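Local coordinates for O-succinylhomoserine sulfhydrylase (Mycobacterium tuberculosis, PDB 3NDN), which makes L-homocysteine from O-succinyl-L-homoserine and hydrogen sulfide with the help of pyridoxal 5'-phosphate, for methionine biosynthesis, at the interface of chains A and B and the interface of chains A and C. Residues are numbered along the deposited sequence; one frame, centred on the assembly and turned at random. Chains: chain A/B/C, O-succinylhomoserine sulfhydrylase.

Contact 1: the interface of chains A and B. Residues chain A 25-26, 28-29, 32-33; chain B 353, 399-401, 404.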
ATOM      1  N   VAL A  25     -19.808  -9.601  24.980  1.00 42.46           N
ATOM      2  CA  VAL A  25     -18.565 -10.121  24.369  1.00 41.19           C
ATOM      3  C   VAL A  25     -17.300  -9.520  25.014  1.00 40.13           C
ATOM      4  O   VAL A  25     -17.320  -8.377  25.483  1.00 39.62           O
ATOM      5  CB  VAL A  25     -18.544  -9.939  22.805  1.00 41.02           C
ATOM      6  CG1 VAL A  25     -19.595 -10.815  22.137  1.00 40.99           C
ATOM      7  CG2 VAL A  25     -18.728  -8.483  22.412  1.00 40.74           C
ATOM      8  N   SER A  26     -16.210 -10.290  25.033  1.00 39.49           N
ATOM      9  CA  SER A  26     -14.968  -9.893  25.702  1.00 38.64           C
ATOM     10  C   SER A  26     -14.064  -8.943  24.886  1.00 38.13           C
ATOM     11  O   SER A  26     -14.340  -8.664  23.700  1.00 37.85           O
ATOM     12  CB  SER A  26     -14.175 -11.131  26.094  1.00 39.06           C
ATOM     13  OG  SER A  26     -13.643 -11.749  24.935  1.00 40.46           O
ATOM     14  N   ALA A  28     -11.076  -9.530  23.744  1.00 34.94           N
ATOM     15  CA  ALA A  28     -10.458 -10.251  22.614  1.00 34.18           C
ATOM     16  C   ALA A  28     -11.356 -10.244  21.379  1.00 33.72           C
ATOM     17  O   ALA A  28     -10.903  -9.995  20.263  1.00 33.67           O
ATOM     18  CB  ALA A  28     -10.116 -11.681  23.004  1.00 34.74           C
ATOM     19  N   THR A  29     -12.633 -10.537  21.589  1.00 33.38           N
ATOM     20  CA  THR A  29     -13.631 -10.549  20.520  1.00 32.14           C
ATOM     21  C   THR A  29     -13.832  -9.185  19.819  1.00 31.79           C
ATOM     22  O   THR A  29     -13.920  -9.130  18.574  1.00 31.25           O
ATOM     23  CB  THR A  29     -14.958 -11.118  21.058  1.00 32.88           C
ATOM     24  OG1 THR A  29     -14.735 -12.449  21.524  1.00 31.30           O
ATOM     25  CG2 THR A  29     -16.012 -11.150  19.997  1.00 31.72           C
ATOM     26  N   VAL A  32     -11.031  -8.341  17.302  1.00 26.42           N
ATOM     27  CA  VAL A  32     -11.107  -9.031  16.012  1.00 26.93           C
ATOM     28  C   VAL A  32     -12.133  -8.413  15.042  1.00 28.05           C
ATOM     29  O   VAL A  32     -11.872  -8.320  13.835  1.00 28.02           O
ATOM     30  CB  VAL A  32     -11.380 -10.563  16.199  1.00 27.13           C
ATOM     31  CG1 VAL A  32     -11.584 -11.268  14.861  1.00 27.64           C
ATOM     32  CG2 VAL A  32     -10.211 -11.225  16.995  1.00 26.49           C
ATOM     33  N   ARG A  33     -13.300  -8.016  15.544  1.00 28.75           N
ATOM     34  CA  ARG A  33     -14.397  -7.622  14.627  1.00 30.33           C
ATOM     35  C   ARG A  33     -15.246  -6.410  15.057  1.00 31.44           C
ATOM     36  O   ARG A  33     -16.319  -6.155  14.481  1.00 33.01           O
ATOM     37  CB  ARG A  33     -15.291  -8.849  14.262  1.00 31.89           C
ATOM     38  CG  ARG A  33     -15.503  -9.876  15.375  1.00 32.13           C
ATOM     39  CD  ARG A  33     -16.630 -10.899  15.096  1.00 32.06           C
ATOM     40  NE  ARG A  33     -16.339 -11.976  14.130  1.00 31.34           N
ATOM     41  CZ  ARG A  33     -16.752 -11.985  12.865  1.00 30.51           C
ATOM     42  NH1 ARG A  33     -17.468 -10.971  12.400  1.00 29.45           N
ATOM     43  NH2 ARG A  33     -16.470 -13.020  12.059  1.00 33.36           N
TER
ATOM     44  N   LEU B 353     -22.569 -13.702  15.614  1.00 35.54           N
ATOM     45  CA  LEU B 353     -21.153 -13.351  15.731  1.00 34.16           C
ATOM     46  C   LEU B 353     -20.328 -13.890  14.542  1.00 32.80           C
ATOM     47  O   LEU B 353     -19.582 -13.137  13.898  1.00 32.33           O
ATOM     48  CB  LEU B 353     -20.588 -13.863  17.077  1.00 33.98           C
ATOM     49  CG  LEU B 353     -19.203 -13.387  17.500  1.00 34.10           C
ATOM     50  CD1 LEU B 353     -19.153 -11.845  17.677  1.00 33.98           C
ATOM     51  CD2 LEU B 353     -18.735 -14.105  18.787  1.00 34.26           C
ATOM     52  N   LEU B 399      -9.736 -16.120  16.053  1.00 28.70           N
ATOM     53  CA  LEU B 399      -9.123 -15.635  17.292  1.00 29.28           C
ATOM     54  C   LEU B 399     -10.095 -15.008  18.323  1.00 29.71           C
ATOM     55  O   LEU B 399      -9.645 -14.509  19.345  1.00 30.62           O
ATOM     56  CB  LEU B 399      -7.976 -14.636  16.959  1.00 28.63           C
ATOM     57  CG  LEU B 399      -6.772 -15.191  16.166  1.00 28.31           C
ATOM     58  CD1 LEU B 399      -5.826 -14.065  15.735  1.00 29.24           C
ATOM     59  CD2 LEU B 399      -5.985 -16.237  16.990  1.00 30.41           C
ATOM     60  N   GLU B 400     -11.408 -15.015  18.072  1.00 30.26           N
ATOM     61  CA  GLU B 400     -12.363 -14.553  19.116  1.00 30.13           C
ATOM     62  C   GLU B 400     -12.265 -15.409  20.397  1.00 30.60           C
ATOM     63  O   GLU B 400     -11.782 -16.531  20.351  1.00 30.45           O
ATOM     64  CB  GLU B 400     -13.809 -14.507  18.619  1.00 30.14           C
ATOM     65  CG  GLU B 400     -14.039 -13.748  17.295  1.00 28.88           C
ATOM     66  CD  GLU B 400     -13.923 -14.643  16.043  1.00 28.14           C
ATOM     67  OE1 GLU B 400     -13.212 -15.666  16.081  1.00 28.48           O
ATOM     68  OE2 GLU B 400     -14.550 -14.308  15.003  1.00 28.63           O
ATOM     69  N   ASP B 401     -12.722 -14.870  21.529  1.00 31.73           N
ATOM     70  CA  ASP B 401     -12.810 -15.630  22.781  1.00 33.04           C
ATOM     71  C   ASP B 401     -13.608 -16.929  22.572  1.00 32.76           C
ATOM     72  O   ASP B 401     -14.711 -16.900  22.010  1.00 32.20           O
ATOM     73  CB  ASP B 401     -13.468 -14.781  23.881  1.00 34.55           C
ATOM     74  CG  ASP B 401     -13.635 -15.536  25.196  1.00 38.76           C
ATOM     75  OD1 ASP B 401     -12.718 -15.470  26.036  1.00 43.57           O
ATOM     76  OD2 ASP B 401     -14.681 -16.192  25.403  1.00 43.76           O
ATOM     77  N   ASP B 404     -17.247 -16.974  23.898  1.00 34.40           N
ATOM     78  CA  ASP B 404     -18.119 -16.148  23.040  1.00 34.04           C
ATOM     79  C   ASP B 404     -18.540 -16.932  21.783  1.00 33.26           C
ATOM     80  O   ASP B 404     -19.695 -16.816  21.311  1.00 33.52           O
ATOM     81  CB  ASP B 404     -17.405 -14.833  22.637  1.00 33.54           C
ATOM     82  CG  ASP B 404     -17.245 -13.824  23.799  1.00 35.35           C
ATOM     83  OD1 ASP B 404     -17.951 -13.935  24.821  1.00 35.12           O
ATOM     84  OD2 ASP B 404     -16.405 -12.883  23.683  1.00 33.98           O
TER
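Two first torsions of similar value turn A:Thr29 and B:Asp404 toward each other: OG1 of the threonine (chi1 -60°) and CG of the aspartate (chi1 -71°) each lie anti to their own carbonyl carbon. The threonine hydroxyl OG1 thereby reaches carboxylate oxygen OD2 of B:Asp404 at 2.8 Å, on the anti lone pair, away from OD1. The syn side of the same oxygen is used by A:Ser26, whose backbone N makes a nearly straight bond of 2.9 Å to OD2, while its hydroxyl OG donates to OD2 over a longer 3.2 Å from well out of the carboxylate plane. Three donors thus grip one oxygen at the N-terminal end of helix 27-33, where the helix dipole may further stabilise the negative charge. A:Thr29 OG1 also works as an acceptor, taking the backbone N of B:Asp401 at 3.1 Å, so the hydroxyl is held by a bond donated to B:Asp404 in helix 402-413 and one accepted from the loop before it. In the second shell, B:Asp401 OD2 accepts the backbone N of B:Asp404 at 3.1 Å and caps the start of helix 402-413.

Farther along helix 27-33, A:Arg33, bent at its third torsion, donates from NE in a nearly straight hydrogen bond, also a salt bridge, to OE2 of B:Glu400, 3.1 Å away. The guanidinium and carboxylate planes are nearly coplanar, 6° apart, with OE2 at the guanidinium edge and its anti lone pair in use. One guanidinium face is covered by the backbone O of B:Leu353, which stands over CZ at 3.2 Å, and CD1 of that leucine packs on A:Arg33 CD at 3.7 Å. The same methyl meets A:Thr29 CG2 tip to tip, and A:Val32 CG2 rests against B:Leu399.

Repeated by the two-fold axis, this clasp ties the N-terminal helix of one subunit to the C-terminal region of its neighbour within the homotetramer.

Contact 2: the interface of chains A and C. Residues chain A 103-104, 107, 258-260; chain C 103, 107, 258-260.
A:Ser104 and C:Gly259 make a polar link between the chains: the serine hydroxyl OG donates to the glycine carbonyl O at 2.8 Å. It arrives in the carbonyl plane on a lone pair, with a C=O...OG angle of 121°. OG is set between the backbone N and the carbonyl carbon of its own residue (chi1 71°), from where it also accepts the backbone N of A:Ala107 at 3.1 Å. The hydroxyl therefore caps the start of helix 105-114 while its proton is spent on the partner chain, and the two bonds fix its rotation.

Close packing surrounds this bond. The backbone O of C:Thr258, the last residue of helix 244-258, lies 3.2 Å from A:Ala107 CA, and the methyl CB of A:Ala107 is 3.6 Å from C:Gly259 O. The carbonyl end of helix 244-258, with its partial negative charge, thus meets the N-terminal turn of helix 105-114, with its partial positive charge, which may be mildly favourable. Around the two-fold axis the twin contact brings A:Thr258 O to C:Ala107 CA, again at 3.2 Å.

Between these tight ends the packing is looser and mainly apolar. Near the axis A:Pro260 CB meets C:Pro260 CB, ring to ring, at 4.0 Å. The methyls A:Ala103 CB and C:Ala103 CB face each other at 4.1 Å. Small side chains allow the two backbones to approach; the prolines and C:Gly259 hide moderate surface from the partner, and the two alanines at position 103 almost none.

C:Gly259, in a left-handed helical conformation, turns the chain out of helix 244-258 and presents its carbonyl. On the other side, A:Ser104 and A:Ala107 belong to the SGMAA motif, which in this family helps hold the cofactor phosphate. The patch sets the neighbouring subunit against the turn that starts helix 105-114, and may thereby steady the cofactor site.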
ATOM      1  N   ALA A 103      -1.455  11.686  13.733  1.00 25.49           N
ATOM      2  CA  ALA A 103      -0.323  11.262  12.870  1.00 25.98           C
ATOM      3  C   ALA A 103       0.778  10.492  13.643  1.00 25.82           C
ATOM      4  O   ALA A 103       1.559   9.750  13.041  1.00 26.31           O
ATOM      5  CB  ALA A 103       0.310  12.493  12.147  1.00 26.33           C
ATOM      6  N   SER A 104       0.830  10.677  14.951  1.00 25.48           N
ATOM      7  CA  SER A 104       1.885  10.069  15.796  1.00 25.40           C
ATOM      8  C   SER A 104       1.463  10.104  17.256  1.00 26.15           C
ATOM      9  O   SER A 104       0.481  10.764  17.597  1.00 26.25           O
ATOM     10  CB  SER A 104       3.222  10.814  15.609  1.00 26.36           C
ATOM     11  OG  SER A 104       3.180  12.113  16.206  1.00 25.76           O
ATOM     12  N   ALA A 107       1.940  13.729  18.528  1.00 28.55           N
ATOM     13  CA  ALA A 107       0.783  14.513  18.078  1.00 28.47           C
ATOM     14  C   ALA A 107      -0.409  14.359  19.030  1.00 29.11           C
ATOM     15  O   ALA A 107      -1.077  15.354  19.325  1.00 28.94           O
ATOM     16  CB  ALA A 107       0.399  14.154  16.663  1.00 27.99           C
ATOM     17  N   THR A 258      -5.197  22.697  12.656  1.00 33.14           N
ATOM     18  CA  THR A 258      -3.733  22.476  12.644  1.00 32.91           C
ATOM     19  C   THR A 258      -3.306  21.203  11.886  1.00 32.50           C
ATOM     20  O   THR A 258      -2.133  21.046  11.570  1.00 33.27           O
ATOM     21  CB  THR A 258      -3.065  22.463  14.061  1.00 32.87           C
ATOM     22  OG1 THR A 258      -3.418  21.273  14.778  1.00 32.76           O
ATOM     23  CG2 THR A 258      -3.430  23.713  14.891  1.00 32.93           C
ATOM     24  N   GLY A 259      -4.238  20.271  11.671  1.00 32.36           N
ATOM     25  CA  GLY A 259      -4.012  19.099  10.769  1.00 31.08           C
ATOM     26  C   GLY A 259      -2.903  18.062  10.958  1.00 30.46           C
ATOM     27  O   GLY A 259      -2.292  17.636   9.968  1.00 30.00           O
ATOM     28  N   PRO A 260      -2.647  17.600  12.205  1.00 29.83           N
ATOM     29  CA  PRO A 260      -1.728  16.472  12.320  1.00 29.59           C
ATOM     30  C   PRO A 260      -2.476  15.131  12.061  1.00 29.45           C
ATOM     31  O   PRO A 260      -2.627  14.312  12.974  1.00 29.67           O
ATOM     32  CB  PRO A 260      -1.225  16.572  13.773  1.00 29.80           C
ATOM     33  CG  PRO A 260      -2.341  17.247  14.527  1.00 30.50           C
ATOM     34  CD  PRO A 260      -3.247  17.960  13.510  1.00 29.61           C
TER
ATOM     35  N   ALA C 103       2.283  16.215   7.625  1.00 31.67           N
ATOM     36  CA  ALA C 103       1.099  15.341   7.513  1.00 30.66           C
ATOM     37  C   ALA C 103      -0.038  15.915   6.626  1.00 30.30           C
ATOM     38  O   ALA C 103      -0.858  15.167   6.088  1.00 29.68           O
ATOM     39  CB  ALA C 103       0.555  14.985   8.934  1.00 30.38           C
ATOM     40  N   ALA C 107      -0.957  21.597   8.472  1.00 31.53           N
ATOM     41  CA  ALA C 107       0.172  21.346   9.394  1.00 33.01           C
ATOM     42  C   ALA C 107       1.403  22.171   8.988  1.00 34.00           C
ATOM     43  O   ALA C 107       2.158  22.626   9.841  1.00 34.22           O
ATOM     44  CB  ALA C 107       0.510  19.858   9.452  1.00 32.24           C
ATOM     45  N   THR C 258       6.243  17.889  18.499  1.00 36.51           N
ATOM     46  CA  THR C 258       4.775  17.897  18.383  1.00 36.18           C
ATOM     47  C   THR C 258       4.250  16.871  17.346  1.00 34.84           C
ATOM     48  O   THR C 258       3.070  16.565  17.331  1.00 34.85           O
ATOM     49  CB  THR C 258       4.181  19.291  18.086  1.00 36.21           C
ATOM     50  OG1 THR C 258       4.547  19.709  16.761  1.00 37.48           O
ATOM     51  CG2 THR C 258       4.664  20.351  19.141  1.00 37.17           C
ATOM     52  N   GLY C 259       5.136  16.389  16.472  1.00 34.39           N
ATOM     53  CA  GLY C 259       4.887  15.214  15.598  1.00 33.33           C
ATOM     54  C   GLY C 259       3.813  15.185  14.496  1.00 32.65           C
ATOM     55  O   GLY C 259       3.154  14.140  14.319  1.00 31.76           O
ATOM     56  N   PRO C 260       3.618  16.291  13.740  1.00 33.27           N
ATOM     57  CA  PRO C 260       2.688  16.200  12.603  1.00 33.66           C
ATOM     58  C   PRO C 260       3.365  15.574  11.346  1.00 34.40           C
ATOM     59  O   PRO C 260       3.475  16.220  10.279  1.00 34.46           O
ATOM     60  CB  PRO C 260       2.299  17.661  12.358  1.00 34.94           C
ATOM     61  CG  PRO C 260       3.537  18.417  12.720  1.00 33.65           C
ATOM     62  CD  PRO C 260       4.105  17.680  13.928  1.00 34.12           C
TER

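Contacts 1 and 2 lie about 33 Å apart, measured between the centres of their C-alpha atoms, and share no residue. Chain A takes part in both, turning helix 27-33 to chain B in contact 1 and the segments around helices 105-114 and 244-258 to chain C in contact 2. Each belongs to a different two-fold interface, so together they let one subunit hold two neighbours at once, as the homotetramer requires. Contact 1 is the more polar of the two, whereas contact 2 includes part of the cofactor-binding motif, so its interface may support the active site more directly.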